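Local atomic coordinates of hypothetical protein AF2331 (Archaeoglobus fulgidus, PDB entry 2FDO), a protein that is of unknown function but forms an unusual interdigitated dimer with a new type of alpha + beta fold. Residues 11-16 with 75-80; 39-44 with 48-53; 60-65 with 70-75. All blocks are in the same frame, centred on the assembly; numbering follows the deposited sequence.

Contact 1: residues 11-16 with 75-80; sequences ESFLKF and YAIVFV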
loop_
_atom_site.group_PDB
_atom_site.type_symbol
_atom_site.label_atom_id
_atom_site.label_comp_id
_atom_site.label_asym_id
_atom_site.label_seq_id
_atom_site.Cartn_x
_atom_site.Cartn_y
_atom_site.Cartn_z
ATOM N N GLU A 11 -8.722 -7.661 13.502
ATOM C CA GLU A 11 -8.254 -7.118 14.780
ATOM C C GLU A 11 -6.737 -6.904 14.881
ATOM O O GLU A 11 -6.290 -5.896 15.421
ATOM C CB GLU A 11 -8.767 -7.920 15.993
ATOM C CG GLU A 11 -10.179 -7.458 16.369
ATOM C CD GLU A 11 -10.644 -7.905 17.775
ATOM O OE1 GLU A 11 -9.896 -8.739 18.397
ATOM O OE2 GLU A 11 -11.737 -7.415 18.242
ATOM N N SER A 12 -5.942 -7.837 14.360
ATOM C CA SER A 12 -4.497 -7.656 14.426
ATOM C C SER A 12 -4.086 -6.596 13.443
ATOM O O SER A 12 -3.077 -5.934 13.650
ATOM C CB SER A 12 -3.717 -8.942 14.147
ATOM O OG SER A 12 -4.163 -9.988 14.974
ATOM N N PHE A 13 -4.850 -6.433 12.376
ATOM C CA PHE A 13 -4.552 -5.346 11.447
ATOM C C PHE A 13 -4.817 -3.973 12.090
ATOM O O PHE A 13 -4.016 -3.038 11.945
ATOM C CB PHE A 13 -5.333 -5.478 10.173
ATOM C CG PHE A 13 -5.122 -4.333 9.229
ATOM C CD1 PHE A 13 -3.840 -3.997 8.799
ATOM C CD2 PHE A 13 -6.205 -3.600 8.754
ATOM C CE1 PHE A 13 -3.630 -2.946 7.907
ATOM C CE2 PHE A 13 -5.987 -2.557 7.853
ATOM C CZ PHE A 13 -4.693 -2.222 7.434
ATOM N N LEU A 14 -5.923 -3.868 12.842
ATOM C CA LEU A 14 -6.182 -2.636 13.669
ATOM C C LEU A 14 -5.093 -2.370 14.686
ATOM O O LEU A 14 -4.641 -1.254 14.810
ATOM C CB LEU A 14 -7.568 -2.665 14.322
ATOM C CG LEU A 14 -8.631 -2.623 13.182
ATOM C CD1 LEU A 14 -10.066 -3.018 13.631
ATOM C CD2 LEU A 14 -8.624 -1.311 12.411
ATOM N N LYS A 15 -4.616 -3.417 15.335
ATOM C CA LYS A 15 -3.542 -3.255 16.292
ATOM C C LYS A 15 -2.278 -2.787 15.627
ATOM O O LYS A 15 -1.675 -1.881 16.091
ATOM C CB LYS A 15 -3.266 -4.538 17.086
ATOM C CG LYS A 15 -4.342 -4.873 18.056
ATOM C CD LYS A 15 -4.356 -6.339 18.284
ATOM C CE LYS A 15 -5.357 -6.697 19.345
ATOM N NZ LYS A 15 -5.312 -8.172 19.609
ATOM N N PHE A 16 -1.908 -3.410 14.515
ATOM C CA PHE A 16 -0.748 -3.045 13.722
ATOM C C PHE A 16 -0.732 -1.584 13.346
ATOM O O PHE A 16 0.307 -0.921 13.484
ATOM C CB PHE A 16 -0.738 -3.848 12.438
ATOM C CG PHE A 16 0.283 -3.365 11.441
ATOM C CD1 PHE A 16 1.631 -3.650 11.622
ATOM C CD2 PHE A 16 -0.107 -2.610 10.344
ATOM C CE1 PHE A 16 2.583 -3.190 10.716
ATOM C CE2 PHE A 16 0.828 -2.138 9.430
ATOM C CZ PHE A 16 2.187 -2.436 9.634
ATOM N N TYR A 75 3.150 1.240 3.167
ATOM C CA TYR A 75 2.720 -0.143 3.068
ATOM C C TYR A 75 1.753 -0.247 1.927
ATOM O O TYR A 75 0.977 0.696 1.668
ATOM C CB TYR A 75 1.956 -0.629 4.324
ATOM C CG TYR A 75 2.752 -0.490 5.550
ATOM C CD1 TYR A 75 2.678 0.685 6.306
ATOM C CD2 TYR A 75 3.648 -1.509 5.942
ATOM C CE1 TYR A 75 3.494 0.868 7.430
ATOM C CE2 TYR A 75 4.444 -1.366 7.078
ATOM C CZ TYR A 75 4.362 -0.162 7.824
ATOM O OH TYR A 75 5.144 0.024 8.955
ATOM N N ALA A 76 1.778 -1.404 1.278
ATOM C CA ALA A 76 0.620 -1.895 0.532
ATOM C C ALA A 76 -0.229 -2.844 1.373
ATOM O O ALA A 76 0.266 -3.743 2.134
ATOM C CB ALA A 76 1.051 -2.619 -0.747
ATOM N N ILE A 77 -1.517 -2.715 1.138
ATOM C CA ILE A 77 -2.490 -3.529 1.785
ATOM C C ILE A 77 -3.474 -4.019 0.779
ATOM O O ILE A 77 -3.913 -3.278 -0.137
ATOM C CB ILE A 77 -3.227 -2.745 2.952
ATOM C CG1 ILE A 77 -4.170 -1.661 2.408
ATOM C CG2 ILE A 77 -2.172 -2.196 3.980
ATOM C CD1 ILE A 77 -4.959 -0.914 3.581
ATOM N N VAL A 78 -3.835 -5.278 0.980
ATOM C CA VAL A 78 -4.717 -6.055 0.112
ATOM C C VAL A 78 -5.713 -6.746 1.046
ATOM O O VAL A 78 -5.337 -7.324 2.051
ATOM C CB VAL A 78 -3.924 -7.147 -0.678
ATOM C CG1 VAL A 78 -4.831 -7.920 -1.698
ATOM C CG2 VAL A 78 -2.635 -6.566 -1.317
ATOM N N PHE A 79 -6.981 -6.620 0.703
ATOM C CA PHE A 79 -8.078 -7.228 1.379
ATOM C C PHE A 79 -8.419 -8.512 0.669
ATOM O O PHE A 79 -8.798 -8.494 -0.481
ATOM C CB PHE A 79 -9.261 -6.275 1.411
ATOM C CG PHE A 79 -9.006 -5.070 2.260
ATOM C CD1 PHE A 79 -8.558 -3.891 1.702
ATOM C CD2 PHE A 79 -9.148 -5.135 3.625
ATOM C CE1 PHE A 79 -8.289 -2.785 2.471
ATOM C CE2 PHE A 79 -8.879 -4.044 4.392
ATOM C CZ PHE A 79 -8.440 -2.855 3.799
ATOM N N VAL A 80 -8.239 -9.622 1.378
ATOM C CA VAL A 80 -8.294 -10.950 0.798
ATOM C C VAL A 80 -9.316 -11.743 1.589
ATOM O O VAL A 80 -9.121 -11.980 2.796
ATOM C CB VAL A 80 -6.928 -11.669 0.972
ATOM C CG1 VAL A 80 -6.935 -13.008 0.259
ATOM C CG2 VAL A 80 -5.779 -10.786 0.448
#

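Contact 2: residues 39-44 with 48-53; sequences KLSESM and KEYCFA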
loop_
_atom_site.group_PDB
_atom_site.type_symbol
_atom_site.label_atom_id
_atom_site.label_comp_id
_atom_site.label_asym_id
_atom_site.label_seq_id
_atom_site.Cartn_x
_atom_site.Cartn_y
_atom_site.Cartn_z
ATOM N N LYS A 39 6.436 -12.183 -10.589
ATOM C CA LYS A 39 7.768 -12.514 -11.087
ATOM C C LYS A 39 8.312 -13.584 -10.196
ATOM O O LYS A 39 7.902 -13.694 -9.014
ATOM C CB LYS A 39 8.714 -11.323 -10.987
ATOM C CG LYS A 39 8.272 -10.099 -11.706
ATOM C CD LYS A 39 9.301 -9.038 -11.503
ATOM C CE LYS A 39 8.746 -7.691 -11.709
ATOM N NZ LYS A 39 9.864 -6.768 -11.379
ATOM N N LEU A 40 9.257 -14.326 -10.746
ATOM C CA LEU A 40 9.926 -15.372 -10.029
ATOM C C LEU A 40 11.315 -14.914 -9.626
ATOM O O LEU A 40 11.873 -14.045 -10.298
ATOM C CB LEU A 40 10.049 -16.580 -10.967
ATOM C CG LEU A 40 8.753 -17.132 -11.549
ATOM C CD1 LEU A 40 9.099 -17.972 -12.736
ATOM C CD2 LEU A 40 7.979 -17.948 -10.501
ATOM N N SER A 41 11.875 -15.497 -8.560
ATOM C CA SER A 41 13.287 -15.306 -8.179
ATOM C C SER A 41 13.848 -16.545 -7.484
ATOM O O SER A 41 13.187 -17.150 -6.676
ATOM C CB SER A 41 13.525 -14.048 -7.303
ATOM O OG SER A 41 12.396 -13.633 -6.545
ATOM N N GLU A 42 15.068 -16.939 -7.837
ATOM C CA GLU A 42 15.745 -18.019 -7.147
ATOM C C GLU A 42 16.117 -17.565 -5.740
ATOM O O GLU A 42 16.339 -16.363 -5.493
ATOM C CB GLU A 42 16.990 -18.452 -7.910
ATOM N N SER A 43 16.137 -18.523 -4.819
ATOM C CA SER A 43 16.535 -18.282 -3.431
ATOM C C SER A 43 17.448 -19.438 -3.012
ATOM O O SER A 43 17.749 -20.291 -3.846
ATOM C CB SER A 43 15.296 -18.126 -2.538
ATOM O OG SER A 43 14.683 -19.357 -2.194
HETATM N N MSE A 44 17.918 -19.497 -1.764
HETATM C CA MSE A 44 18.787 -20.638 -1.401
HETATM C C MSE A 44 17.916 -21.870 -1.128
HETATM O O MSE A 44 18.404 -22.917 -0.699
HETATM C CB MSE A 44 19.731 -20.324 -0.227
ATOM N N LYS A 48 10.849 -18.978 -6.267
ATOM C CA LYS A 48 9.602 -18.476 -5.664
ATOM C C LYS A 48 8.922 -17.410 -6.541
ATOM O O LYS A 48 9.526 -16.849 -7.471
ATOM C CB LYS A 48 9.820 -17.890 -4.259
ATOM C CG LYS A 48 10.662 -18.692 -3.288
ATOM C CD LYS A 48 10.796 -17.863 -1.977
ATOM C CE LYS A 48 11.644 -18.552 -0.921
ATOM N NZ LYS A 48 10.731 -19.334 -0.031
ATOM N N GLU A 49 7.665 -17.137 -6.227
ATOM C CA GLU A 49 6.896 -16.148 -6.953
ATOM C C GLU A 49 6.329 -15.021 -6.037
ATOM O O GLU A 49 5.854 -15.284 -4.928
ATOM C CB GLU A 49 5.797 -16.885 -7.662
ATOM C CG GLU A 49 5.120 -16.161 -8.782
ATOM C CD GLU A 49 3.957 -17.001 -9.278
ATOM O OE1 GLU A 49 3.422 -17.766 -8.432
ATOM O OE2 GLU A 49 3.579 -16.912 -10.473
ATOM N N TYR A 50 6.422 -13.778 -6.520
ATOM C CA TYR A 50 5.955 -12.609 -5.821
ATOM C C TYR A 50 5.014 -11.818 -6.715
ATOM O O TYR A 50 5.139 -11.850 -7.949
ATOM C CB TYR A 50 7.135 -11.766 -5.305
ATOM C CG TYR A 50 7.934 -12.493 -4.249
ATOM C CD1 TYR A 50 9.015 -13.300 -4.610
ATOM C CD2 TYR A 50 7.587 -12.417 -2.884
ATOM C CE1 TYR A 50 9.749 -13.992 -3.661
ATOM C CE2 TYR A 50 8.299 -13.119 -1.915
ATOM C CZ TYR A 50 9.376 -13.906 -2.310
ATOM O OH TYR A 50 10.129 -14.604 -1.383
ATOM N N CYS A 51 4.042 -11.142 -6.098
ATOM C CA CYS A 51 3.229 -10.186 -6.816
ATOM C C CYS A 51 3.805 -8.822 -6.587
ATOM O O CYS A 51 4.302 -8.519 -5.504
ATOM C CB CYS A 51 1.800 -10.141 -6.317
ATOM S SG CYS A 51 0.992 -11.713 -6.014
ATOM N N PHE A 52 3.690 -7.992 -7.614
ATOM C CA PHE A 52 4.247 -6.674 -7.591
ATOM C C PHE A 52 3.125 -5.728 -7.905
ATOM O O PHE A 52 2.443 -5.851 -8.924
ATOM C CB PHE A 52 5.383 -6.608 -8.614
ATOM C CG PHE A 52 6.578 -7.474 -8.236
ATOM C CD1 PHE A 52 6.571 -8.870 -8.460
ATOM C CD2 PHE A 52 7.704 -6.906 -7.615
ATOM C CE1 PHE A 52 7.686 -9.674 -8.086
ATOM C CE2 PHE A 52 8.827 -7.731 -7.218
ATOM C CZ PHE A 52 8.797 -9.120 -7.481
ATOM N N ALA A 53 2.894 -4.793 -7.002
ATOM C CA ALA A 53 1.798 -3.860 -7.196
ATOM C C ALA A 53 2.388 -2.466 -7.025
ATOM O O ALA A 53 3.080 -2.191 -6.036
ATOM C CB ALA A 53 0.726 -4.105 -6.211
#

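Contact 3: residues 60-65 with 70-75; sequences DIFDAD and DEMMKY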
loop_
_atom_site.group_PDB
_atom_site.type_symbol
_atom_site.label_atom_id
_atom_site.label_comp_id
_atom_site.label_asym_id
_atom_site.label_seq_id
_atom_site.Cartn_x
_atom_site.Cartn_y
_atom_site.Cartn_z
ATOM N N ASP A 60 2.624 16.724 -5.171
ATOM C CA ASP A 60 2.290 18.143 -4.826
ATOM C C ASP A 60 1.714 18.287 -3.401
ATOM O O ASP A 60 1.518 19.419 -2.912
ATOM C CB ASP A 60 1.256 18.699 -5.804
ATOM C CG ASP A 60 -0.113 17.996 -5.650
ATOM N N ILE A 61 1.411 17.148 -2.758
ATOM C CA ILE A 61 0.858 17.153 -1.406
ATOM C C ILE A 61 1.973 17.142 -0.368
ATOM O O ILE A 61 1.759 17.477 0.789
ATOM C CB ILE A 61 -0.188 16.050 -1.188
ATOM C CG1 ILE A 61 0.403 14.647 -1.238
ATOM C CG2 ILE A 61 -1.316 16.185 -2.204
ATOM C CD1 ILE A 61 -0.638 13.581 -1.500
ATOM N N PHE A 62 3.173 16.807 -0.822
ATOM C CA PHE A 62 4.338 16.867 0.024
ATOM C C PHE A 62 5.103 18.149 -0.155
ATOM O O PHE A 62 5.369 18.546 -1.260
ATOM C CB PHE A 62 5.276 15.729 -0.330
ATOM C CG PHE A 62 4.682 14.408 -0.127
ATOM C CD1 PHE A 62 4.278 13.642 -1.226
ATOM C CD2 PHE A 62 4.489 13.922 1.164
ATOM C CE1 PHE A 62 3.697 12.378 -1.040
ATOM C CE2 PHE A 62 3.918 12.666 1.364
ATOM C CZ PHE A 62 3.510 11.893 0.269
ATOM N N ASP A 63 5.441 18.807 0.943
ATOM C CA ASP A 63 6.564 19.732 0.952
ATOM C C ASP A 63 7.734 18.872 1.438
ATOM O O ASP A 63 8.087 18.871 2.621
ATOM C CB ASP A 63 6.298 20.923 1.881
ATOM N N ALA A 64 8.280 18.086 0.521
ATOM C CA ALA A 64 9.289 17.074 0.834
ATOM C C ALA A 64 9.957 16.635 -0.468
ATOM O O ALA A 64 9.285 16.507 -1.505
ATOM C CB ALA A 64 8.637 15.864 1.511
ATOM N N ASP A 65 11.272 16.409 -0.431
ATOM C CA ASP A 65 11.939 15.821 -1.604
ATOM C C ASP A 65 11.829 14.281 -1.667
ATOM O O ASP A 65 11.261 13.629 -0.760
ATOM C CB ASP A 65 13.389 16.332 -1.777
ATOM C CG ASP A 65 14.357 15.777 -0.721
ATOM O OD1 ASP A 65 14.024 14.773 -0.046
ATOM O OD2 ASP A 65 15.474 16.341 -0.600
ATOM N N ASP A 70 10.793 8.716 0.215
ATOM C CA ASP A 70 11.306 7.333 0.251
ATOM C C ASP A 70 11.438 6.848 1.675
ATOM O O ASP A 70 11.131 5.713 1.976
ATOM C CB ASP A 70 12.665 7.213 -0.443
ATOM C CG ASP A 70 12.893 5.847 -1.095
ATOM O OD1 ASP A 70 12.150 4.868 -0.857
ATOM O OD2 ASP A 70 13.844 5.751 -1.890
ATOM N N GLU A 71 11.848 7.750 2.540
ATOM C CA GLU A 71 12.161 7.436 3.925
ATOM C C GLU A 71 10.915 7.233 4.770
ATOM O O GLU A 71 10.948 6.538 5.792
ATOM C CB GLU A 71 12.987 8.564 4.524
ATOM C CG GLU A 71 14.160 8.057 5.322
ATOM C CD GLU A 71 15.174 7.322 4.437
ATOM O OE1 GLU A 71 14.813 6.254 3.860
ATOM O OE2 GLU A 71 16.328 7.825 4.315
HETATM N N MSE A 72 9.823 7.858 4.334
HETATM C CA MSE A 72 8.541 7.732 4.986
HETATM C C MSE A 72 8.006 6.309 5.025
HETATM O O MSE A 72 8.139 5.556 4.091
HETATM C CB MSE A 72 7.543 8.635 4.316
HETATM C CG MSE A 72 7.779 10.065 4.641
HETATM SE SE MSE A 72 6.562 11.139 3.554
HETATM C CE MSE A 72 7.465 12.988 3.717
HETATM N N MSE A 73 7.434 5.967 6.159
HETATM C CA MSE A 73 6.771 4.696 6.413
HETATM C C MSE A 73 5.560 4.503 5.477
HETATM O O MSE A 73 4.586 5.296 5.508
HETATM C CB MSE A 73 6.325 4.751 7.866
HETATM C CG MSE A 73 5.766 3.516 8.471
HETATM SE SE MSE A 73 6.397 3.437 10.422
HETATM C CE MSE A 73 8.484 3.135 9.894
ATOM N N LYS A 74 5.617 3.443 4.672
ATOM C CA LYS A 74 4.572 3.126 3.722
ATOM C C LYS A 74 4.370 1.639 3.564
ATOM O O LYS A 74 5.320 0.890 3.745
ATOM C CB LYS A 74 4.901 3.734 2.325
ATOM C CG LYS A 74 6.311 3.457 1.771
ATOM C CD LYS A 74 6.574 4.200 0.446
ATOM C CE LYS A 74 6.967 5.669 0.716
ATOM N NZ LYS A 74 8.360 5.824 1.312
ATOM N N TYR A 75 3.150 1.240 3.167
ATOM C CA TYR A 75 2.720 -0.143 3.068
ATOM C C TYR A 75 1.753 -0.247 1.927
ATOM O O TYR A 75 0.977 0.696 1.668
ATOM C CB TYR A 75 1.956 -0.629 4.324
ATOM C CG TYR A 75 2.752 -0.490 5.550
ATOM C CD1 TYR A 75 2.678 0.685 6.306
ATOM C CD2 TYR A 75 3.648 -1.509 5.942
ATOM C CE1 TYR A 75 3.494 0.868 7.430
ATOM C CE2 TYR A 75 4.444 -1.366 7.078
ATOM C CZ TYR A 75 4.362 -0.162 7.824
ATOM O OH TYR A 75 5.144 0.024 8.955
#

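Contact 1: residues 11-16 with 75-80
Phe16 and Tyr75 meet in an edge-to-face aromatic contact that packs helix 10-20 against strand 74-81. A second apolar pair, Phe13 with Ile77, lies beside it. The contact is buried and involves side chains alone; the backbones stay well apart, with the CA atoms of Phe13 and Ile77 10.0 Å from each other.

The Phe16 ring points its edge at one face of the Tyr75 ring. The planes stand at 84°, and the centroids are 5.2 Å apart, so the pair is T-shaped. Phe16 CZ does the touching, 3.6 Å from Tyr75 CE2, above the ring plane and offset toward the rim that carries the hydroxyl. Phe16 reaches out from the helix and Tyr75 from the strand. Phe16 holds CG anti to its own backbone N (chi1 170°), which sends the ring from the helix to the strand.

The arrangement is a helix laid on a beta-sheet, and here the sheet is shared by two subunits. Residues 75-80 pair in an antiparallel ladder with a strand of the second subunit. That subunit also packs Val27 against Phe13 and Ser31 against Tyr75. In the same chain, the rings of Phe8 and His20 meet the ring of Phe16.

Phe13 is one helical turn before Phe16 and reaches the same strand two residues further on. Phe13 CZ lies 4.1 Å from Ile77 CD1, the end of the extended isoleucine branch. The phenylalanine and isoleucine side chains lie roughly perpendicular, and the methyl group comes at the ring obliquely.

Contact 2: residues 39-44 with 48-53
Lys39 meets Tyr50 and Phe52 across a beta hairpin, where strands 25-41 and 48-58 run antiparallel near their turn. Lys39 and Lys48 have the most surface buried here. Lys39 and Tyr50 form a hydrogen-bonded pair. Lys39 N binds Tyr50 O at 3.0 Å, and the return bond from Tyr50 N to Lys39 O is the straighter one, at 168°. Lys48 and Ser41 form the next such pair, with both backbone bonds made. Leu40 and Glu49 lie between them as a non-hydrogen-bonded pair; Leu40 CD2 touches Glu49 CB on the other face of the sheet.

The Lys39 side chain adds a second kind of contact. Its extended chain passes over one face of the Phe52 ring. Lys39 CE sits 4.0 Å from the Phe52 ring centroid in a CH-pi contact, and NZ follows in a cation-pi contact. The second subunit pairs with residues 50-53 from its own strand, so the sheet continues past the hairpin.

The Lys48 side chain rises past Ser43 and bends at its last torsion (chi4 -93°), so CE and not NZ is nearest the serine. Ser43 OG hydrogen-bonds to Gly46 O and Val45 N within the turn, and it also lies 3.4 Å from Lys48 CE.

Contact 3: residues 60-65 with 70-75
A Met-aromatic contact joins the two ends of the connection that runs from strand 48-58 through helix 66-71 to strand 74-81. Met72, a selenomethionine just after the helix, lays its side chain against Phe62 and Ala64 of the loop 60-65 that leads into the helix. Met72 SE is 3.8 Å from Phe62 CE2. The approach to the Phe62 ring is oblique, 51° off the ring normal, with Met72 SE 4.7 Å from the centroid. Met72 and Phe62 run antiparallel and overlap side by side.

The chain of Met72 is extended beyond CG (chi2 173°), and this carries its methyl group past the phenylalanine to the alanine. Met72 CE ends 3.8 Å from Ala64 CB and also touches Phe62 CD2.

These residues bracket a short helix, and polar groups mark both of its ends. Asp65 is the N-cap residue, and its OD1 accepts a hydrogen bond from a backbone N at the start of the helix. At the other end Lys74 folds back, and NZ gives a 2.8 Å hydrogen bond to Met72 O, with a second to Ile69 O. Two backbone carbonyls at the end of the helix therefore share one ammonium group.

Ile69 of the helix packs on both Phe62 and Ala64. The second subunit adds Val80 against Phe62, and its Phe36 makes a cation-pi contact with Lys74.

Contact 1 is the buried one of the three; contacts 2 and 3 lie further from the chain centre and are partly buried. Contacts 1 and 3 both use strand 74-81 and share Tyr75, whose ring, of the three contacts, takes part in contact 1. Contact 2 holds a different pair of strands, with its centre on the opposite side of the chain centre from contact 1. The chemistry follows the place. Residues 39-44 and 48-53 are joined by backbone hydrogen bonds and a lysine over a ring, whereas contacts 1 and 3 rely on apolar and aromatic side chains. All three touch the second subunit, in keeping with an interdigitated dimer.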